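Local coordinates for protein probable TonB-dependent siderophore receptor PiuA (Acinetobacter baumannii, PDB 5FP1) that probably takes up iron by binding ferric siderophores at the outer membrane and passing them through a TonB-dependent channel, at residues Ile140-Lys145 against Ala177-Val182; His278-Asn283 against Leu334-Lys339; Lys690-Lys695 against Thr703-Arg708. All coordinates share one frame; numbering follows the deposited sequence.

Contact 1 (Ile140-Lys145 against Ala177-Val182)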
loop_
_atom_site.group_PDB
_atom_site.type_symbol
_atom_site.label_atom_id
_atom_site.label_comp_id
_atom_site.label_asym_id
_atom_site.label_seq_id
_atom_site.Cartn_x
_atom_site.Cartn_y
_atom_site.Cartn_z
ATOM N N ILE A 140 -7.868 3.127 8.360
ATOM C CA ILE A 140 -9.019 3.533 9.179
ATOM C C ILE A 140 -8.696 4.920 9.739
ATOM O O ILE A 140 -7.670 5.095 10.353
ATOM C CB ILE A 140 -9.217 2.589 10.383
ATOM C CG1 ILE A 140 -9.302 1.129 9.923
ATOM C CG2 ILE A 140 -10.437 2.973 11.214
ATOM C CD1 ILE A 140 -10.377 0.857 8.913
ATOM N N SER A 141 -9.564 5.890 9.492
ATOM C CA SER A 141 -9.277 7.288 9.798
ATOM C C SER A 141 -9.718 7.621 11.208
ATOM O O SER A 141 -10.702 7.064 11.716
ATOM C CB SER A 141 -10.039 8.212 8.850
ATOM O OG SER A 141 -9.731 7.933 7.510
ATOM N N LYS A 142 -8.992 8.538 11.817
ATOM C CA LYS A 142 -9.429 9.186 13.045
ATOM C C LYS A 142 -10.602 10.086 12.713
ATOM O O LYS A 142 -10.492 10.946 11.861
ATOM C CB LYS A 142 -8.308 10.051 13.587
ATOM C CG LYS A 142 -7.125 9.250 14.106
ATOM C CD LYS A 142 -5.914 10.147 14.320
ATOM C CE LYS A 142 -4.839 9.379 15.062
ATOM N NZ LYS A 142 -3.496 9.964 14.834
ATOM N N VAL A 143 -11.694 9.935 13.428
ATOM C CA VAL A 143 -12.801 10.857 13.250
ATOM C C VAL A 143 -13.393 11.378 14.594
ATOM O O VAL A 143 -13.179 10.797 15.657
ATOM C CB VAL A 143 -13.879 10.228 12.338
ATOM C CG1 VAL A 143 -14.448 8.964 12.958
ATOM C CG2 VAL A 143 -14.981 11.229 12.027
ATOM N N ALA A 144 -14.124 12.487 14.507
ATOM C CA ALA A 144 -14.741 13.106 15.674
ATOM C C ALA A 144 -15.511 12.070 16.451
ATOM O O ALA A 144 -16.238 11.257 15.873
ATOM C CB ALA A 144 -15.672 14.238 15.247
ATOM N N LYS A 145 -15.371 12.126 17.770
ATOM C CA LYS A 145 -16.041 11.195 18.635
ATOM C C LYS A 145 -16.300 11.793 20.029
ATOM O O LYS A 145 -15.942 12.952 20.329
ATOM C CB LYS A 145 -15.204 9.911 18.726
ATOM C CG LYS A 145 -13.820 10.145 19.291
ATOM C CD LYS A 145 -12.965 8.898 19.187
ATOM C CE LYS A 145 -11.684 9.067 19.967
ATOM N NZ LYS A 145 -10.836 7.856 19.858
ATOM N N ALA A 177 -19.860 16.407 18.150
ATOM C CA ALA A 177 -18.447 16.567 18.436
ATOM C C ALA A 177 -17.687 16.905 17.145
ATOM O O ALA A 177 -18.138 16.555 16.068
ATOM C CB ALA A 177 -17.888 15.338 19.075
ATOM N N ALA A 178 -16.584 17.634 17.274
ATOM C CA ALA A 178 -15.790 18.048 16.119
ATOM C C ALA A 178 -14.343 17.780 16.424
ATOM O O ALA A 178 -13.933 17.825 17.578
ATOM C CB ALA A 178 -16.008 19.523 15.800
ATOM N N ARG A 179 -13.571 17.442 15.389
ATOM C CA ARG A 179 -12.184 17.044 15.576
ATOM C C ARG A 179 -11.365 17.625 14.427
ATOM O O ARG A 179 -11.870 17.795 13.329
ATOM C CB ARG A 179 -12.078 15.530 15.584
ATOM C CG ARG A 179 -10.697 15.011 15.885
ATOM C CD ARG A 179 -10.692 13.500 15.892
ATOM N NE ARG A 179 -9.414 12.967 16.338
ATOM C CZ ARG A 179 -9.229 11.708 16.716
ATOM N NH1 ARG A 179 -10.231 10.841 16.675
ATOM N NH2 ARG A 179 -8.037 11.315 17.129
ATOM N N VAL A 180 -10.121 17.982 14.694
ATOM C CA VAL A 180 -9.218 18.369 13.618
ATOM C C VAL A 180 -7.816 17.886 13.936
ATOM O O VAL A 180 -7.347 18.023 15.065
ATOM C CB VAL A 180 -9.226 19.878 13.365
ATOM C CG1 VAL A 180 -8.712 20.636 14.567
ATOM C CG2 VAL A 180 -8.378 20.209 12.139
ATOM N N ALA A 181 -7.164 17.262 12.951
ATOM C CA ALA A 181 -5.738 16.937 13.048
ATOM C C ALA A 181 -4.987 17.780 12.022
ATOM O O ALA A 181 -5.500 18.056 10.942
ATOM C CB ALA A 181 -5.504 15.454 12.815
ATOM N N VAL A 182 -3.805 18.244 12.388
ATOM C CA VAL A 182 -3.017 19.093 11.507
ATOM C C VAL A 182 -1.597 18.554 11.516
ATOM O O VAL A 182 -1.149 17.992 12.513
ATOM C CB VAL A 182 -3.017 20.571 11.951
ATOM C CG1 VAL A 182 -2.440 21.443 10.863
ATOM C CG2 VAL A 182 -4.426 21.056 12.249
HETATM O O HOH W 1 -10.141 7.980 16.686
#

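Contact 2 (His278-Asn283 against Leu334-Lys339)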
loop_
_atom_site.group_PDB
_atom_site.type_symbol
_atom_site.label_atom_id
_atom_site.label_comp_id
_atom_site.label_asym_id
_atom_site.label_seq_id
_atom_site.Cartn_x
_atom_site.Cartn_y
_atom_site.Cartn_z
ATOM N N HIS A 278 -28.807 5.269 10.215
ATOM C CA HIS A 278 -30.073 5.212 10.961
ATOM C C HIS A 278 -30.312 3.799 11.460
ATOM O O HIS A 278 -30.274 2.850 10.678
ATOM C CB HIS A 278 -31.248 5.659 10.114
ATOM C CG HIS A 278 -32.542 5.656 10.869
ATOM N ND1 HIS A 278 -32.711 6.355 12.047
ATOM C CD2 HIS A 278 -33.711 5.006 10.643
ATOM C CE1 HIS A 278 -33.934 6.144 12.509
ATOM N NE2 HIS A 278 -34.559 5.330 11.676
ATOM N N ASP A 279 -30.519 3.668 12.763
ATOM C CA ASP A 279 -30.832 2.388 13.385
ATOM C C ASP A 279 -32.326 2.081 13.245
ATOM O O ASP A 279 -33.169 2.649 13.951
ATOM C CB ASP A 279 -30.429 2.402 14.855
ATOM C CG ASP A 279 -28.956 2.592 15.055
ATOM O OD1 ASP A 279 -28.175 2.353 14.102
ATOM O OD2 ASP A 279 -28.555 2.984 16.169
ATOM N N LEU A 280 -32.648 1.194 12.318
ATOM C CA LEU A 280 -34.019 0.787 12.074
ATOM C C LEU A 280 -34.571 -0.000 13.238
ATOM O O LEU A 280 -35.765 0.072 13.503
ATOM C CB LEU A 280 -34.130 -0.050 10.809
ATOM C CG LEU A 280 -33.758 0.711 9.554
ATOM C CD1 LEU A 280 -33.489 -0.237 8.406
ATOM C CD2 LEU A 280 -34.888 1.658 9.218
ATOM N N THR A 281 -33.713 -0.744 13.929
ATOM C CA THR A 281 -34.075 -1.335 15.214
ATOM C C THR A 281 -32.841 -1.274 16.026
ATOM O O THR A 281 -31.826 -0.797 15.536
ATOM C CB THR A 281 -34.477 -2.809 15.081
ATOM O OG1 THR A 281 -33.310 -3.606 14.797
ATOM C CG2 THR A 281 -35.506 -2.971 13.981
ATOM N N ASP A 282 -32.869 -1.786 17.251
ATOM C CA ASP A 282 -31.645 -1.859 18.042
ATOM C C ASP A 282 -30.578 -2.772 17.417
ATOM O O ASP A 282 -29.430 -2.784 17.865
ATOM C CB ASP A 282 -31.932 -2.366 19.457
ATOM C CG ASP A 282 -32.794 -1.412 20.259
ATOM O OD1 ASP A 282 -32.651 -0.176 20.102
ATOM O OD2 ASP A 282 -33.621 -1.906 21.054
ATOM N N ASN A 283 -30.954 -3.569 16.430
ATOM C CA ASN A 283 -29.994 -4.520 15.840
ATOM C C ASN A 283 -29.782 -4.402 14.321
ATOM O O ASN A 283 -29.062 -5.216 13.737
ATOM C CB ASN A 283 -30.460 -5.949 16.107
ATOM C CG ASN A 283 -30.391 -6.325 17.563
ATOM O OD1 ASN A 283 -29.434 -6.004 18.276
ATOM N ND2 ASN A 283 -31.402 -7.026 18.010
ATOM N N LEU A 334 -24.177 2.010 0.036
ATOM C CA LEU A 334 -25.386 1.887 0.863
ATOM C C LEU A 334 -25.366 0.478 1.442
ATOM O O LEU A 334 -25.256 -0.486 0.687
ATOM C CB LEU A 334 -26.617 2.081 -0.030
ATOM C CG LEU A 334 -28.010 1.996 0.596
ATOM C CD1 LEU A 334 -28.176 3.134 1.584
ATOM C CD2 LEU A 334 -29.041 2.083 -0.509
ATOM N N ALA A 335 -25.368 0.365 2.769
ATOM C CA ALA A 335 -25.202 -0.921 3.435
ATOM C C ALA A 335 -26.233 -1.059 4.541
ATOM O O ALA A 335 -26.379 -0.170 5.379
ATOM C CB ALA A 335 -23.825 -1.046 4.051
ATOM N N LEU A 336 -26.898 -2.201 4.553
ATOM C CA LEU A 336 -27.755 -2.591 5.667
ATOM C C LEU A 336 -27.020 -3.654 6.473
ATOM O O LEU A 336 -26.660 -4.720 5.944
ATOM C CB LEU A 336 -29.045 -3.169 5.099
ATOM C CG LEU A 336 -30.095 -3.607 6.126
ATOM C CD1 LEU A 336 -30.722 -2.381 6.746
ATOM C CD2 LEU A 336 -31.157 -4.447 5.441
ATOM N N THR A 337 -26.785 -3.366 7.748
ATOM C CA THR A 337 -26.036 -4.252 8.598
ATOM C C THR A 337 -26.816 -4.603 9.859
ATOM O O THR A 337 -27.721 -3.879 10.282
ATOM C CB THR A 337 -24.721 -3.605 9.076
ATOM O OG1 THR A 337 -25.005 -2.330 9.668
ATOM C CG2 THR A 337 -23.742 -3.419 7.914
ATOM N N GLY A 338 -26.413 -5.687 10.499
ATOM C CA GLY A 338 -26.928 -5.982 11.820
ATOM C C GLY A 338 -27.005 -7.460 12.083
ATOM O O GLY A 338 -26.218 -8.248 11.546
ATOM N N LYS A 339 -27.950 -7.840 12.934
ATOM C CA LYS A 339 -28.141 -9.248 13.243
ATOM C C LYS A 339 -29.607 -9.608 13.353
ATOM O O LYS A 339 -30.446 -8.779 13.726
ATOM C CB LYS A 339 -27.374 -9.640 14.496
ATOM C CG LYS A 339 -27.469 -8.692 15.654
ATOM C CD LYS A 339 -26.237 -8.833 16.539
ATOM C CE LYS A 339 -26.222 -7.784 17.642
ATOM N NZ LYS A 339 -27.147 -8.138 18.756
#

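Contact 3 (Lys690-Lys695 against Thr703-Arg708)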
loop_
_atom_site.group_PDB
_atom_site.type_symbol
_atom_site.label_atom_id
_atom_site.label_comp_id
_atom_site.label_asym_id
_atom_site.label_seq_id
_atom_site.Cartn_x
_atom_site.Cartn_y
_atom_site.Cartn_z
ATOM N N LYS A 690 22.173 -0.604 8.576
ATOM C CA LYS A 690 22.260 -1.613 7.536
ATOM C C LYS A 690 21.899 -0.977 6.168
ATOM O O LYS A 690 20.924 -0.248 6.057
ATOM C CB LYS A 690 21.259 -2.719 7.870
ATOM C CG LYS A 690 21.133 -3.828 6.848
ATOM C CD LYS A 690 22.370 -4.691 6.775
ATOM C CE LYS A 690 22.200 -5.672 5.640
ATOM N NZ LYS A 690 23.308 -6.674 5.561
ATOM N N ARG A 691 22.710 -1.269 5.165
ATOM C CA ARG A 691 22.389 -0.996 3.762
ATOM C C ARG A 691 21.592 -2.158 3.194
ATOM O O ARG A 691 22.088 -3.288 3.012
ATOM C CB ARG A 691 23.667 -0.786 2.944
ATOM C CG ARG A 691 23.431 -0.439 1.464
ATOM C CD ARG A 691 24.775 -0.375 0.727
ATOM N NE ARG A 691 24.702 0.042 -0.685
ATOM C CZ ARG A 691 24.860 -0.770 -1.718
ATOM N NH1 ARG A 691 25.020 -2.062 -1.540
ATOM N NH2 ARG A 691 24.802 -0.290 -2.952
ATOM N N TYR A 692 20.330 -1.879 2.914
ATOM C CA TYR A 692 19.460 -2.861 2.299
ATOM C C TYR A 692 18.474 -2.167 1.359
ATOM O O TYR A 692 18.462 -0.923 1.245
ATOM C CB TYR A 692 18.739 -3.721 3.367
ATOM C CG TYR A 692 17.680 -3.022 4.191
ATOM C CD1 TYR A 692 18.022 -2.161 5.225
ATOM C CD2 TYR A 692 16.318 -3.225 3.924
ATOM C CE1 TYR A 692 17.052 -1.522 5.968
ATOM C CE2 TYR A 692 15.340 -2.581 4.646
ATOM C CZ TYR A 692 15.708 -1.756 5.693
ATOM O OH TYR A 692 14.733 -1.117 6.422
ATOM N N PHE A 693 17.699 -2.995 0.656
ATOM C CA PHE A 693 16.816 -2.555 -0.405
ATOM C C PHE A 693 15.377 -3.020 -0.171
ATOM O O PHE A 693 15.124 -4.213 0.008
ATOM C CB PHE A 693 17.355 -3.082 -1.733
ATOM C CG PHE A 693 18.719 -2.542 -2.061
ATOM C CD1 PHE A 693 19.842 -3.164 -1.586
ATOM C CD2 PHE A 693 18.861 -1.349 -2.766
ATOM C CE1 PHE A 693 21.082 -2.634 -1.824
ATOM C CE2 PHE A 693 20.111 -0.827 -3.022
ATOM C CZ PHE A 693 21.211 -1.444 -2.524
ATOM N N THR A 694 14.458 -2.058 -0.211
ATOM C CA THR A 694 13.028 -2.295 0.024
ATOM C C THR A 694 12.209 -2.481 -1.247
ATOM O O THR A 694 11.074 -2.917 -1.179
ATOM C CB THR A 694 12.425 -1.128 0.784
ATOM O OG1 THR A 694 12.816 0.079 0.138
ATOM C CG2 THR A 694 12.912 -1.142 2.204
ATOM N N LYS A 695 12.753 -2.136 -2.404
ATOM C CA LYS A 695 12.021 -2.356 -3.667
ATOM C C LYS A 695 13.000 -2.840 -4.691
ATOM O O LYS A 695 14.115 -2.303 -4.804
ATOM C CB LYS A 695 11.412 -1.041 -4.204
ATOM C CG LYS A 695 10.638 -0.231 -3.171
ATOM C CD LYS A 695 10.257 1.153 -3.666
ATOM C CE LYS A 695 9.654 1.975 -2.526
ATOM N NZ LYS A 695 9.213 3.309 -3.025
ATOM N N THR A 703 15.549 0.093 -4.941
ATOM C CA THR A 703 15.452 1.254 -4.078
ATOM C C THR A 703 16.118 0.922 -2.762
ATOM O O THR A 703 15.763 -0.059 -2.103
ATOM C CB THR A 703 13.976 1.627 -3.808
ATOM O OG1 THR A 703 13.337 1.938 -5.049
ATOM C CG2 THR A 703 13.839 2.817 -2.875
ATOM N N GLU A 704 17.078 1.752 -2.372
ATOM C CA GLU A 704 17.736 1.615 -1.085
ATOM C C GLU A 704 16.868 2.086 0.075
ATOM O O GLU A 704 16.202 3.125 0.023
ATOM C CB GLU A 704 19.089 2.370 -1.116
ATOM C CG GLU A 704 20.045 2.060 0.027
ATOM C CD GLU A 704 21.389 2.789 -0.127
ATOM O OE1 GLU A 704 21.718 3.237 -1.253
ATOM O OE2 GLU A 704 22.109 2.916 0.877
ATOM N N ALA A 705 16.866 1.314 1.161
ATOM C CA ALA A 705 16.197 1.743 2.377
ATOM C C ALA A 705 16.976 2.877 3.022
ATOM O O ALA A 705 18.161 3.073 2.759
ATOM C CB ALA A 705 16.070 0.576 3.351
ATOM N N GLU A 706 16.281 3.655 3.829
ATOM C CA GLU A 706 16.890 4.729 4.578
ATOM C C GLU A 706 17.949 4.170 5.545
ATOM O O GLU A 706 17.829 3.028 6.015
ATOM C CB GLU A 706 15.813 5.424 5.407
ATOM C CG GLU A 706 15.347 4.518 6.519
ATOM C CD GLU A 706 14.183 5.053 7.327
ATOM O OE1 GLU A 706 13.721 6.190 7.039
ATOM O OE2 GLU A 706 13.756 4.327 8.267
ATOM N N GLY A 707 18.990 4.970 5.790
ATOM C CA GLY A 707 20.044 4.673 6.774
ATOM C C GLY A 707 19.594 4.890 8.217
ATOM O O GLY A 707 18.429 5.143 8.490
ATOM N N ARG A 708 20.528 4.768 9.156
ATOM C CA ARG A 708 20.214 5.004 10.570
ATOM C C ARG A 708 19.718 6.421 10.805
ATOM O O ARG A 708 20.230 7.392 10.236
ATOM C CB ARG A 708 21.460 4.745 11.438
ATOM C CG ARG A 708 21.202 4.895 12.937
ATOM C CD ARG A 708 22.243 4.149 13.734
ATOM N NE ARG A 708 23.571 4.684 13.500
ATOM C CZ ARG A 708 24.696 3.982 13.608
ATOM N NH1 ARG A 708 24.678 2.691 13.936
ATOM N NH2 ARG A 708 25.850 4.580 13.369
HETATM O O HOH W 2 19.697 0.886 3.813
HETATM O O HOH W 3 24.208 2.573 -1.945
#

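Contact 1 (Ile140-Lys145 against Ala177-Val182)
Ala177 sets its CB against the backbone carbonyl of Lys145, with CB 3.3 Å from Lys145 O. That oxygen also accepts a hydrogen bond from Asn169 of the adjacent strand 161-171. The carbonyl of Ala177 meets the methyl of Ala144, and Ala178 follows with its CA close to the same methyl. Arg179 makes the largest share of the contact. Its CB lies 3.6 Å from Ala144 CA, in van der Waals contact. From there its CG is anti to the backbone N (chi1 -175°), and the chain runs extended to NE. The guanidinium ends up beside residues 142 to 145. Lys142 CB sits over the centre of one face, 3.7 Å from Arg179 CZ, and Lys142 CD approaches NH2. At the edge, Arg179 NH1 donates to Val143 O over 3.1 Å, with an N-H...O angle of 154°. The acceptor is in the guanidinium plane, but the nitrogen stands well above the plane of the Val143 carbonyl. Water 1 also accepts from Arg179 NH1, at 2.9 Å, and from Lys145 NZ at 3.2 Å. It bridges two like-charged groups whose NZ and NH1 atoms are 4.4 Å apart. Their repulsion is probably eased by Asp167, which forms a salt bridge with Arg179 NH2. Lys142 NZ is hydrogen-bonded to Phe112 O. The chain leaving plug strand 135-141 is thus fastened to the inner wall of barrel strand 177-188, an interface belonging to the plugged barrel of TonB-dependent receptors.

Contact 2 (His278-Asn283 against Leu334-Lys339)
Asn283 overlaps the side chain of Lys339. The two cross obliquely, with Asn283 CB near Lys339 CG and the carboxamide near the ammonium end. Lys339 NZ donates to Asn283 OD1 over 3.2 Å, from well above the plane of the amide carbonyl. The lysine chain bends at its last torsion (chi4 78°), which brings NZ over that oxygen. The backbones are joined as well. Lys339 N donates to Asn283 O over 3.0 Å, with an N-H...O angle of 152°. Gly338 has no side chain, and this carbonyl comes equally close to it: Gly338 CA is 3.0 Å from Asn283 O, a CA-H...O contact. The chain ahead of Asn283 is shaped by an ST turn, in which Thr281 OG1 accepts from Asn283 N at 2.9 Å. Earlier in both segments, Leu280 and Leu336 cross at about a right angle and touch through their CD1 methyls, 3.9 Å apart. This is a light apolar contact on the surface. The chain around Leu280 to Asn283 makes the short turn from strand 264-279 to strand 284-304. Strand 284-304 pairs with both 264-279 and 315-341, so the turn reaches past the end of this middle strand, while strand 346-368 borders Leu336 from beyond.

Contact 3 (Lys690-Lys695 against Thr703-Arg708)
A beta hairpin of strands 693-696 and 701-704 forms this contact, in the connection between barrel strands 678-685 and 709-717. A beta bulge interrupts it. Phe693 and Glu704 are an antiparallel non-hydrogen-bonded pair, Lys695 and Thr703 a hydrogen-bonded one, and the register slips by one residue between them. Three backbone bonds join the two segments: Ala705 N to Tyr692 O (2.7 Å), Thr694 N to Thr703 O (3.0 Å) and Thr703 N to Lys695 O (2.8 Å). Lys695 N, at the bulge, is buried without a partner in the model. The CB of Lys695 and that of Thr703 lie on one face of the sheet, and Lys695 CD packs 3.5 Å from Thr703 OG1.

The CB of Tyr692 points away from the other segment, but with CG between the backbone N and the carbonyl carbon (chi1 70°) the ring is brought against Ala705. One face is covered by Ala705 CB, which makes a CH-pi contact 3.4 Å from the centroid and 16° off the normal. The Tyr692 hydroxyl is hydrogen-bonded to Arg665, and the ring also stacks with Tyr663. Next along, the Phe693 ring lies near Glu704 CA and CB, and Phe693 CZ sits over the centre of the Arg691 guanidinium. Arg691 and Glu704 cross at about a right angle without a direct salt bridge. Each also has a partner outside the segments: Arg691 NH2 bonds to Ala249 O, and Gly254 N to Glu704 OE2. Between Arg691 and Glu704, water 3 accepts from Arg691 NE at 2.9 Å and donates to Glu704 OE1 at 2.7 Å.

The three contacts follow one another along the chain, and none touches another. Contact 1 and contact 2 lie on the same side of the chain's centre, with their own centres about 24 Å apart and nearest atoms about 14 Å. Both reach the strands of the barrel wall, contact 1 from the plug and contact 2 from a short turn. Contact 3 is further off, its centre about 34 Å from that of contact 1 and about 48 Å from that of contact 2; contacts 2 and 3 lie on opposite sides of the chain's centre. A molecule of the detergent C8E lies about 13 Å from the Leu336 side chain of contact 2.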